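Local coordinates for ABC transporter, substrate binding protein (PDB 3EAF) that binds a magnesium ion and probably captures a small solute outside the cell for import by an ABC transporter, at residues L9-G15 against I53-Y59. Coordinates in Å, arbitrary orientation, origin at the centre of the assembly. Residue numbers count along the deposited sequence, not the author numbering.
Sequences LLVDETG and IKRDYAY
Two like-charged carboxylates, Asp12 and Asp56, hold their OD1 atoms 4.0 Å apart, tolerable because each is occupied by donors. Asp56 OD1 accepts from Glu13 N (2.8 Å) and, as an Asx turn, from Ala58 N (3.1 Å); its OD2 takes Thr14 OG1 (2.6 Å). Asp12 OD1 receives Gly15 N (2.6 Å) in an Asx motif; its OD2 is hydrogen-bonded to Thr17 OG1. Ala58 and Tyr59 have positive phi; Gly15, lacking a CB that would strike Ala58 O, brings its CA to 4.0 Å from Ala58 CA. The C-terminal ends of strands 3-11 and 47-56 run parallel, axes 4.8 Å apart at 18°, pairing Leu9-Lys54 through Val11-Asp56; the ladder runs from Leu9 N-Ile53 O (2.9 Å) to Tyr57 N-Val11 O (2.9 Å). In this periplasmic-binding-protein lobe helix 18-38 joins them in a beta-alpha-beta crossover. Under it, Lys54 NZ salt-bridges Glu13 OE2 (2.8 Å) and, separately, Glu29. On the other face, Leu10 CD2 makes a CH-pi contact 4.1 Å from the Tyr57 ring centroid; Tyr57 OH is hydrogen-bonded to Asp87.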
loop_
_atom_site.group_PDB
_atom_site.type_symbol
_atom_site.label_atom_id
_atom_site.label_comp_id
_atom_site.label_asym_id
_atom_site.label_seq_id
_atom_site.Cartn_x
_atom_site.Cartn_y
_atom_site.Cartn_z
ATOM N N LEU A 9 -9.168 -2.945 13.609
ATOM C CA LEU A 9 -9.051 -3.127 12.170
ATOM C C LEU A 9 -9.920 -2.078 11.484
ATOM O O LEU A 9 -11.142 -2.214 11.427
ATOM C CB LEU A 9 -9.462 -4.551 11.756
ATOM C CG LEU A 9 -9.530 -4.875 10.259
ATOM C CD1 LEU A 9 -8.199 -4.619 9.564
ATOM C CD2 LEU A 9 -9.985 -6.310 10.037
ATOM N N LEU A 10 -9.270 -1.037 10.973
ATOM C CA LEU A 10 -9.954 0.055 10.295
ATOM C C LEU A 10 -9.887 -0.158 8.782
ATOM O O LEU A 10 -8.803 -0.200 8.202
ATOM C CB LEU A 10 -9.314 1.392 10.690
ATOM C CG LEU A 10 -10.065 2.685 10.371
ATOM C CD1 LEU A 10 -11.178 2.945 11.383
ATOM C CD2 LEU A 10 -9.080 3.847 10.340
ATOM N N VAL A 11 -11.048 -0.319 8.157
ATOM C CA VAL A 11 -11.117 -0.662 6.734
ATOM C C VAL A 11 -12.090 0.215 5.953
ATOM O O VAL A 11 -12.987 0.836 6.527
ATOM C CB VAL A 11 -11.465 -2.164 6.510
ATOM C CG1 VAL A 11 -10.341 -3.064 7.028
ATOM C CG2 VAL A 11 -12.810 -2.546 7.150
ATOM N N ASP A 12 -11.898 0.270 4.637
ATOM C CA ASP A 12 -12.884 0.877 3.755
ATOM C C ASP A 12 -13.536 -0.211 2.910
ATOM O O ASP A 12 -12.972 -0.654 1.910
ATOM C CB ASP A 12 -12.245 1.953 2.869
ATOM C CG ASP A 12 -13.254 2.634 1.959
ATOM O OD1 ASP A 12 -14.462 2.323 2.067
ATOM O OD2 ASP A 12 -12.843 3.482 1.137
ATOM N N GLU A 13 -14.727 -0.635 3.318
ATOM C CA GLU A 13 -15.462 -1.675 2.605
ATOM C C GLU A 13 -16.582 -1.143 1.714
ATOM O O GLU A 13 -17.092 -1.867 0.855
ATOM C CB GLU A 13 -16.034 -2.685 3.600
ATOM C CG GLU A 13 -14.979 -3.544 4.279
ATOM C CD GLU A 13 -15.577 -4.564 5.226
ATOM O OE1 GLU A 13 -16.662 -4.294 5.788
ATOM O OE2 GLU A 13 -14.962 -5.640 5.411
ATOM N N THR A 14 -16.959 0.116 1.909
ATOM C CA THR A 14 -18.145 0.662 1.244
ATOM C C THR A 14 -17.921 2.041 0.619
ATOM O O THR A 14 -18.793 2.546 -0.094
ATOM C CB THR A 14 -19.346 0.753 2.225
ATOM O OG1 THR A 14 -18.940 1.427 3.428
ATOM C CG2 THR A 14 -19.881 -0.645 2.561
ATOM N N GLY A 15 -16.768 2.645 0.893
ATOM C CA GLY A 15 -16.459 3.998 0.412
ATOM C C GLY A 15 -15.690 4.075 -0.900
ATOM O O GLY A 15 -15.622 3.094 -1.649
ATOM N N ILE A 53 -11.179 -5.980 16.284
ATOM C CA ILE A 53 -12.438 -5.254 16.190
ATOM C C ILE A 53 -12.489 -4.536 14.833
ATOM O O ILE A 53 -11.800 -3.536 14.616
ATOM C CB ILE A 53 -12.614 -4.258 17.388
ATOM C CG1 ILE A 53 -12.569 -4.987 18.741
ATOM C CG2 ILE A 53 -13.917 -3.481 17.277
ATOM C CD1 ILE A 53 -11.217 -4.923 19.444
ATOM N N LYS A 54 -13.297 -5.064 13.917
ATOM C CA LYS A 54 -13.367 -4.521 12.566
ATOM C C LYS A 54 -14.368 -3.379 12.468
ATOM O O LYS A 54 -15.506 -3.496 12.928
ATOM C CB LYS A 54 -13.713 -5.606 11.548
ATOM C CG LYS A 54 -13.580 -5.136 10.105
ATOM C CD LYS A 54 -13.826 -6.255 9.103
ATOM C CE LYS A 54 -15.292 -6.347 8.734
ATOM N NZ LYS A 54 -15.493 -7.279 7.593
ATOM N N ARG A 55 -13.932 -2.280 11.861
ATOM C CA ARG A 55 -14.786 -1.114 11.643
ATOM C C ARG A 55 -14.632 -0.593 10.216
ATOM O O ARG A 55 -13.535 -0.206 9.812
ATOM C CB ARG A 55 -14.439 -0.010 12.647
ATOM C CG ARG A 55 -14.762 -0.340 14.104
ATOM C CD ARG A 55 -16.263 -0.363 14.340
ATOM N NE ARG A 55 -16.593 -0.634 15.733
ATOM C CZ ARG A 55 -16.914 -1.834 16.207
ATOM N NH1 ARG A 55 -16.950 -2.887 15.397
ATOM N NH2 ARG A 55 -17.210 -1.977 17.494
ATOM N N ASP A 56 -15.723 -0.603 9.453
ATOM C CA ASP A 56 -15.743 -0.002 8.115
ATOM C C ASP A 56 -16.028 1.491 8.237
ATOM O O ASP A 56 -17.151 1.902 8.543
ATOM C CB ASP A 56 -16.775 -0.697 7.217
ATOM C CG ASP A 56 -17.027 0.039 5.901
ATOM O OD1 ASP A 56 -16.119 0.724 5.372
ATOM O OD2 ASP A 56 -18.151 -0.082 5.376
ATOM N N TYR A 57 -15.004 2.303 7.992
ATOM C CA TYR A 57 -15.145 3.756 8.124
ATOM C C TYR A 57 -15.394 4.465 6.795
ATOM O O TYR A 57 -15.578 5.693 6.764
ATOM C CB TYR A 57 -13.950 4.357 8.876
ATOM C CG TYR A 57 -12.722 4.675 8.039
ATOM C CD1 TYR A 57 -12.294 5.996 7.877
ATOM C CD2 TYR A 57 -11.978 3.666 7.434
ATOM C CE1 TYR A 57 -11.162 6.304 7.126
ATOM C CE2 TYR A 57 -10.843 3.957 6.676
ATOM C CZ TYR A 57 -10.440 5.282 6.532
ATOM O OH TYR A 57 -9.317 5.583 5.796
ATOM N N ALA A 58 -15.397 3.686 5.707
ATOM C CA ALA A 58 -15.707 4.180 4.357
ATOM C C ALA A 58 -14.879 5.398 3.895
ATOM O O ALA A 58 -15.377 6.259 3.161
ATOM C CB ALA A 58 -17.230 4.460 4.224
ATOM N N TYR A 59 -13.620 5.457 4.337
ATOM C CA TYR A 59 -12.668 6.532 3.986
ATOM C C TYR A 59 -13.060 7.899 4.554
ATOM O O TYR A 59 -12.465 8.918 4.206
ATOM C CB TYR A 59 -12.467 6.617 2.467
ATOM C CG TYR A 59 -11.068 6.984 2.029
ATOM C CD1 TYR A 59 -9.991 6.142 2.292
ATOM C CD2 TYR A 59 -10.822 8.169 1.328
ATOM C CE1 TYR A 59 -8.697 6.467 1.873
ATOM C CE2 TYR A 59 -9.539 8.504 0.913
ATOM C CZ TYR A 59 -8.485 7.651 1.190
ATOM O OH TYR A 59 -7.221 7.988 0.769
HETATM O O HOH W 1 -19.655 -2.927 5.442
#